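Local coordinates for protein serpin-ZX (Arabidopsis thaliana, PDB 3LE2) that inhibits proteases such as metacaspase-9 and RD21A as a serpin, through cleavage of its reactive centre loop and covalent trapping of the enzyme, limiting programmed cell death, at residues S237-L242 and V373-I378; D218-L223 and D264-R269. All coordinates share one frame; numbering follows the deposited sequence.

Contact 1: residues S237-L242 and V373-I378. With ACT (acetate ion), chain C.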
loop_
_atom_site.group_PDB
_atom_site.type_symbol
_atom_site.label_atom_id
_atom_site.label_comp_id
_atom_site.label_asym_id
_atom_site.label_seq_id
_atom_site.Cartn_x
_atom_site.Cartn_y
_atom_site.Cartn_z
ATOM N N SER A 237 -8.799 -0.645 -8.589
ATOM C CA SER A 237 -8.049 -0.990 -9.796
ATOM C C SER A 237 -6.566 -1.114 -9.463
ATOM O O SER A 237 -6.091 -0.601 -8.443
ATOM C CB SER A 237 -8.239 0.068 -10.888
ATOM O OG SER A 237 -9.611 0.304 -11.119
ATOM N N MET A 238 -5.838 -1.798 -10.330
ATOM C CA MET A 238 -4.389 -1.850 -10.216
ATOM C C MET A 238 -3.821 -1.143 -11.425
ATOM O O MET A 238 -4.279 -1.339 -12.551
ATOM C CB MET A 238 -3.861 -3.300 -10.117
ATOM C CG MET A 238 -2.322 -3.409 -10.137
ATOM S SD MET A 238 -1.678 -5.091 -9.998
ATOM C CE MET A 238 -1.860 -5.365 -8.231
ATOM N N TYR A 239 -2.837 -0.294 -11.184
ATOM C CA TYR A 239 -2.216 0.446 -12.253
ATOM C C TYR A 239 -0.769 0.018 -12.396
ATOM O O TYR A 239 -0.068 -0.214 -11.391
ATOM C CB TYR A 239 -2.335 1.955 -11.992
ATOM C CG TYR A 239 -3.777 2.418 -12.023
ATOM C CD1 TYR A 239 -4.439 2.625 -13.230
ATOM C CD2 TYR A 239 -4.482 2.605 -10.847
ATOM C CE1 TYR A 239 -5.772 3.011 -13.258
ATOM C CE2 TYR A 239 -5.792 3.003 -10.862
ATOM C CZ TYR A 239 -6.440 3.209 -12.065
ATOM O OH TYR A 239 -7.753 3.607 -12.038
ATOM N N PHE A 240 -0.345 -0.105 -13.653
ATOM C CA PHE A 240 1.019 -0.488 -14.003
ATOM C C PHE A 240 1.670 0.685 -14.709
ATOM O O PHE A 240 1.131 1.183 -15.693
ATOM C CB PHE A 240 1.018 -1.691 -14.945
ATOM C CG PHE A 240 0.373 -2.921 -14.368
ATOM C CD1 PHE A 240 1.136 -4.020 -14.026
ATOM C CD2 PHE A 240 -1.002 -2.975 -14.174
ATOM C CE1 PHE A 240 0.553 -5.152 -13.499
ATOM C CE2 PHE A 240 -1.593 -4.103 -13.646
ATOM C CZ PHE A 240 -0.813 -5.193 -13.307
ATOM N N TYR A 241 2.815 1.124 -14.188
ATOM C CA TYR A 241 3.561 2.222 -14.773
ATOM C C TYR A 241 4.845 1.679 -15.363
ATOM O O TYR A 241 5.781 1.331 -14.635
ATOM C CB TYR A 241 3.843 3.314 -13.738
ATOM C CG TYR A 241 2.592 3.773 -13.028
ATOM C CD1 TYR A 241 1.981 4.999 -13.339
ATOM C CD2 TYR A 241 2.009 2.979 -12.047
ATOM C CE1 TYR A 241 0.816 5.413 -12.678
ATOM C CE2 TYR A 241 0.856 3.377 -11.384
ATOM C CZ TYR A 241 0.264 4.584 -11.697
ATOM O OH TYR A 241 -0.879 4.937 -11.017
ATOM N N LEU A 242 4.871 1.629 -16.692
ATOM C CA LEU A 242 5.906 0.946 -17.447
ATOM C C LEU A 242 6.814 1.908 -18.227
ATOM O O LEU A 242 6.410 2.467 -19.236
ATOM C CB LEU A 242 5.234 -0.033 -18.406
ATOM C CG LEU A 242 6.089 -1.010 -19.211
ATOM C CD1 LEU A 242 6.764 -2.003 -18.286
ATOM C CD2 LEU A 242 5.231 -1.735 -20.246
ATOM N N VAL A 373 0.437 0.403 -8.524
ATOM C CA VAL A 373 -0.387 1.172 -7.594
ATOM C C VAL A 373 -1.808 0.583 -7.539
ATOM O O VAL A 373 -2.421 0.319 -8.571
ATOM C CB VAL A 373 -0.443 2.680 -7.978
ATOM C CG1 VAL A 373 -1.391 3.443 -7.059
ATOM C CG2 VAL A 373 0.956 3.297 -7.938
ATOM N N VAL A 374 -2.312 0.342 -6.335
ATOM C CA VAL A 374 -3.676 -0.138 -6.176
ATOM C C VAL A 374 -4.451 0.957 -5.477
ATOM O O VAL A 374 -4.075 1.392 -4.397
ATOM C CB VAL A 374 -3.775 -1.451 -5.356
ATOM C CG1 VAL A 374 -5.241 -1.760 -5.020
ATOM C CG2 VAL A 374 -3.139 -2.623 -6.109
ATOM N N THR A 375 -5.525 1.415 -6.110
ATOM C CA THR A 375 -6.281 2.524 -5.566
ATOM C C THR A 375 -7.755 2.229 -5.554
ATOM O O THR A 375 -8.266 1.426 -6.341
ATOM C CB THR A 375 -6.145 3.775 -6.432
ATOM O OG1 THR A 375 -6.836 3.547 -7.663
ATOM C CG2 THR A 375 -4.693 4.070 -6.730
ATOM N N GLU A 376 -8.439 2.924 -4.660
ATOM C CA GLU A 376 -9.874 2.905 -4.645
ATOM C C GLU A 376 -10.260 4.185 -5.386
ATOM O O GLU A 376 -9.898 5.297 -4.978
ATOM C CB GLU A 376 -10.381 2.836 -3.200
ATOM C CG GLU A 376 -11.853 2.468 -3.071
ATOM C CD GLU A 376 -12.765 3.569 -3.597
ATOM O OE1 GLU A 376 -12.700 4.686 -3.039
ATOM O OE2 GLU A 376 -13.522 3.327 -4.570
ATOM N N ASN A 377 -10.950 4.013 -6.508
ATOM C CA ASN A 377 -11.211 5.113 -7.442
ATOM C C ASN A 377 -12.214 6.181 -6.976
ATOM O O ASN A 377 -12.099 7.337 -7.366
ATOM C CB ASN A 377 -11.599 4.563 -8.828
ATOM C CG ASN A 377 -10.432 3.809 -9.524
ATOM O OD1 ASN A 377 -9.337 4.357 -9.716
ATOM N ND2 ASN A 377 -10.682 2.555 -9.916
ATOM N N ILE A 378 -13.187 5.813 -6.146
ATOM C CA ILE A 378 -14.165 6.794 -5.665
ATOM C C ILE A 378 -13.518 7.848 -4.766
ATOM O O ILE A 378 -13.753 9.053 -4.924
ATOM C CB ILE A 378 -15.315 6.154 -4.852
ATOM C CG1 ILE A 378 -15.989 5.003 -5.613
ATOM C CG2 ILE A 378 -16.303 7.231 -4.398
ATOM C CD1 ILE A 378 -16.376 5.316 -7.023
HETATM C C ACT C . -9.312 2.491 -14.840
HETATM O O ACT C . -9.348 1.372 -14.254
HETATM O OXT ACT C . -8.209 2.835 -15.333
HETATM C CH3 ACT C . -10.524 3.372 -14.958
#
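Ser237-Tyr239 and Val373-Thr375 run antiparallel as neighbouring strands, their axes 4.7 Å apart, with Ser237-Thr375 and Tyr239-Val373 as hydrogen-bonded pairs on either side of the non-hydrogen-bonded pair Met238-Val374. Each hydrogen-bonded pair is joined by two backbone bonds; Tyr239 N to Val373 O, at 2.7 Å, is the shortest of the four. On one face, the Met238 chain runs extended to SD and bends at chi3 (-78°), which brings CE to 3.7 Å from Val374 CG2. On the other face, Val373 CG2 lies 3.4 Å from Tyr241 CE2 and meets that ring obliquely.

Strands 236-243 and 370-376 are central members of sheet B, the serpin sheet that forms much of the hydrophobic core; strand 220-226 flanks the first and strand 382-388 the second.

Just past the strand end, the amide of Asn377 ties the two segments together through both of its polar atoms. ND2 donates to Ser237 OG at 2.8 Å, the hydroxyl lying in the amide plane, while OD1 accepts from Tyr239 OH at 2.9 Å. Phenol and amide meet tip to tip with their planes 77° apart. Two polar partners thus fix the rotation of the amide, and a weak bond from Thr375 OG1 also reaches OD1. That same OG1 sits at the edge of the Tyr239 ring, 3.4 Å from CE2. An acetate, probably from the crystallisation liquor, approaches the ring edge at CE1, its OXT 3.2 Å away.

Contact 2: residues D218-L223 and D264-R269. With SO4 (sulfate ion), chain B.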
loop_
_atom_site.group_PDB
_atom_site.type_symbol
_atom_site.label_atom_id
_atom_site.label_comp_id
_atom_site.label_asym_id
_atom_site.label_seq_id
_atom_site.Cartn_x
_atom_site.Cartn_y
_atom_site.Cartn_z
ATOM N N ASP A 218 5.072 10.618 -22.313
ATOM C CA ASP A 218 6.445 10.833 -22.709
ATOM C C ASP A 218 7.376 9.984 -21.827
ATOM O O ASP A 218 7.665 10.340 -20.684
ATOM C CB ASP A 218 6.773 12.331 -22.604
ATOM C CG ASP A 218 8.167 12.671 -23.111
ATOM O OD1 ASP A 218 8.843 11.761 -23.639
ATOM O OD2 ASP A 218 8.575 13.851 -22.983
ATOM N N GLY A 219 7.812 8.845 -22.352
ATOM C CA GLY A 219 8.769 7.999 -21.660
ATOM C C GLY A 219 8.214 6.774 -20.950
ATOM O O GLY A 219 8.982 5.969 -20.408
ATOM N N PHE A 220 6.890 6.632 -20.929
ATOM C CA PHE A 220 6.265 5.524 -20.214
ATOM C C PHE A 220 4.837 5.291 -20.641
ATOM O O PHE A 220 4.265 6.075 -21.385
ATOM C CB PHE A 220 6.299 5.759 -18.704
ATOM C CG PHE A 220 5.564 6.995 -18.260
ATOM C CD1 PHE A 220 6.164 8.251 -18.348
ATOM C CD2 PHE A 220 4.275 6.909 -17.744
ATOM C CE1 PHE A 220 5.484 9.396 -17.927
ATOM C CE2 PHE A 220 3.588 8.060 -17.329
ATOM C CZ PHE A 220 4.200 9.292 -17.413
ATOM N N LYS A 221 4.269 4.195 -20.163
ATOM C CA LYS A 221 2.871 3.897 -20.395
ATOM C C LYS A 221 2.187 3.497 -19.098
ATOM O O LYS A 221 2.843 3.094 -18.133
ATOM C CB LYS A 221 2.732 2.796 -21.427
ATOM C CG LYS A 221 3.207 3.196 -22.804
ATOM C CD LYS A 221 3.325 1.967 -23.685
ATOM C CE LYS A 221 4.176 2.250 -24.895
ATOM N NZ LYS A 221 4.194 1.059 -25.785
ATOM N N VAL A 222 0.867 3.637 -19.069
ATOM C CA VAL A 222 0.096 3.199 -17.917
ATOM C C VAL A 222 -1.044 2.271 -18.317
ATOM O O VAL A 222 -1.769 2.535 -19.282
ATOM C CB VAL A 222 -0.468 4.377 -17.124
ATOM C CG1 VAL A 222 -1.225 3.864 -15.895
ATOM C CG2 VAL A 222 0.657 5.316 -16.717
ATOM N N LEU A 223 -1.169 1.166 -17.580
ATOM C CA LEU A 223 -2.265 0.221 -17.772
ATOM C C LEU A 223 -3.110 0.174 -16.507
ATOM O O LEU A 223 -2.570 0.117 -15.409
ATOM C CB LEU A 223 -1.731 -1.171 -18.092
ATOM C CG LEU A 223 -2.717 -2.323 -17.864
ATOM C CD1 LEU A 223 -3.803 -2.352 -18.922
ATOM C CD2 LEU A 223 -1.971 -3.645 -17.826
ATOM N N ASP A 264 -3.215 11.436 -9.979
ATOM C CA ASP A 264 -4.523 11.902 -10.418
ATOM C C ASP A 264 -4.555 12.093 -11.933
ATOM O O ASP A 264 -5.623 12.082 -12.554
ATOM C CB ASP A 264 -4.875 13.251 -9.754
ATOM C CG ASP A 264 -4.482 13.310 -8.276
ATOM O OD1 ASP A 264 -5.363 13.572 -7.426
ATOM O OD2 ASP A 264 -3.291 13.109 -7.963
ATOM N N ASN A 265 -3.384 12.289 -12.528
ATOM C CA ASN A 265 -3.331 12.717 -13.927
ATOM C C ASN A 265 -2.922 11.633 -14.921
ATOM O O ASN A 265 -2.814 11.899 -16.118
ATOM C CB ASN A 265 -2.420 13.935 -14.070
ATOM C CG ASN A 265 -3.114 15.240 -13.670
ATOM O OD1 ASN A 265 -3.672 15.929 -14.521
ATOM N ND2 ASN A 265 -3.064 15.589 -12.382
ATOM N N HIS A 266 -2.705 10.417 -14.421
ATOM C CA HIS A 266 -2.258 9.295 -15.255
ATOM C C HIS A 266 -3.125 8.056 -15.040
ATOM O O HIS A 266 -2.626 6.979 -14.701
ATOM C CB HIS A 266 -0.767 9.018 -15.019
ATOM C CG HIS A 266 0.102 10.153 -15.456
ATOM N ND1 HIS A 266 0.333 11.258 -14.665
ATOM C CD2 HIS A 266 0.730 10.396 -16.633
ATOM C CE1 HIS A 266 1.094 12.117 -15.324
ATOM N NE2 HIS A 266 1.349 11.618 -16.518
ATOM N N ILE A 267 -4.432 8.256 -15.219
ATOM C CA ILE A 267 -5.452 7.223 -15.098
ATOM C C ILE A 267 -6.083 7.013 -16.479
ATOM O O ILE A 267 -6.827 7.872 -16.974
ATOM C CB ILE A 267 -6.541 7.647 -14.082
ATOM C CG1 ILE A 267 -5.965 7.711 -12.676
ATOM C CG2 ILE A 267 -7.727 6.675 -14.068
ATOM C CD1 ILE A 267 -6.948 8.270 -11.667
ATOM N N PRO A 268 -5.762 5.882 -17.124
ATOM C CA PRO A 268 -6.282 5.657 -18.477
ATOM C C PRO A 268 -7.760 5.365 -18.377
ATOM O O PRO A 268 -8.129 4.435 -17.669
ATOM C CB PRO A 268 -5.556 4.385 -18.942
ATOM C CG PRO A 268 -4.627 3.985 -17.829
ATOM C CD PRO A 268 -5.003 4.727 -16.603
ATOM N N ARG A 269 -8.598 6.117 -19.074
ATOM C CA ARG A 269 -10.037 5.947 -18.909
ATOM C C ARG A 269 -10.726 5.330 -20.118
ATOM O O ARG A 269 -11.913 5.016 -20.057
ATOM C CB ARG A 269 -10.696 7.271 -18.516
ATOM C CG ARG A 269 -10.387 7.652 -17.090
ATOM C CD ARG A 269 -11.160 8.889 -16.641
ATOM N NE ARG A 269 -10.945 9.132 -15.216
ATOM C CZ ARG A 269 -9.929 9.833 -14.726
ATOM N NH1 ARG A 269 -9.033 10.381 -15.543
ATOM N NH2 ARG A 269 -9.813 9.995 -13.418
HETATM S S SO4 B . 3.340 13.696 -21.578
HETATM O O1 SO4 B . 2.494 14.495 -20.689
HETATM O O2 SO4 B . 4.225 12.854 -20.756
HETATM O O3 SO4 B . 2.542 12.828 -22.453
HETATM O O4 SO4 B . 4.091 14.641 -22.413
#
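Phe220 and His266 meet obliquely, and no hydrogen bond joins the segments that carry them. The ring centroids are 5.5 Å apart and the planes at 46°, with Phe220 CZ 3.7 Å from His266 CD2; His266 CD2 and NE2 lie at the edge of the Phe220 ring, near its plane. Further along strand 220-226, Val222 makes the second point of contact. Its CG1, anti to the backbone N (chi1 -178°), comes to 3.6 Å from the backbone O of His266 and 3.9 Å from Pro268 CG. The proline ring crosses the valine side chain at about a right angle, and its CG also touches Val222 O at 3.5 Å.

The partner segment belongs to the connection that follows helix 249-258 and leads into strand 271-274. It lies against one face of sheet B, so that this connection packs on strands 212-217, 220-226 and 236-243. Tyr217 meets the His266 ring edge-to-face, and Phe262 stacks on it.

At the turn just before the strand, Asp218 N donates to O2 of a sulfate, probably from the crystallisation liquor, at 2.9 Å with an N-H...O angle of 162°.

The imidazole has its polar partner within its own connection, since ND1 bonds to Phe262 O. As a carbonyl can only accept, ND1 probably carries a proton, and CD2 and NE2 are the imidazole atoms that meet Phe220. Between the two segments, van der Waals and ring contacts do the holding, with no directional bond, so the fit here probably depends on the shapes of Phe220, Val222, His266 and Pro268.

How the contacts relate
Contacts 1 and 2 have centres 10 Å apart and share sheet B, where strands 220-226 and 236-243 are adjacent and antiparallel. Between them, Phe240 N lies 2.8 Å from Leu223 O and Leu242 N 2.9 Å from Lys221 O, both probable hydrogen bonds. Packing adds to this, with Phe220 CB 3.3 Å from Leu242 O. Tyr239 bridges the two sites: besides its partners in contact 1, it is touched by Ile267 and Pro268 of contact 2. The acetate of contact 1 also lies about 4 Å from the Pro268 side chain, nearest atoms. Neither contact reaches the Arg353-Gly354 reactive bond; both belong to the body of the serpin.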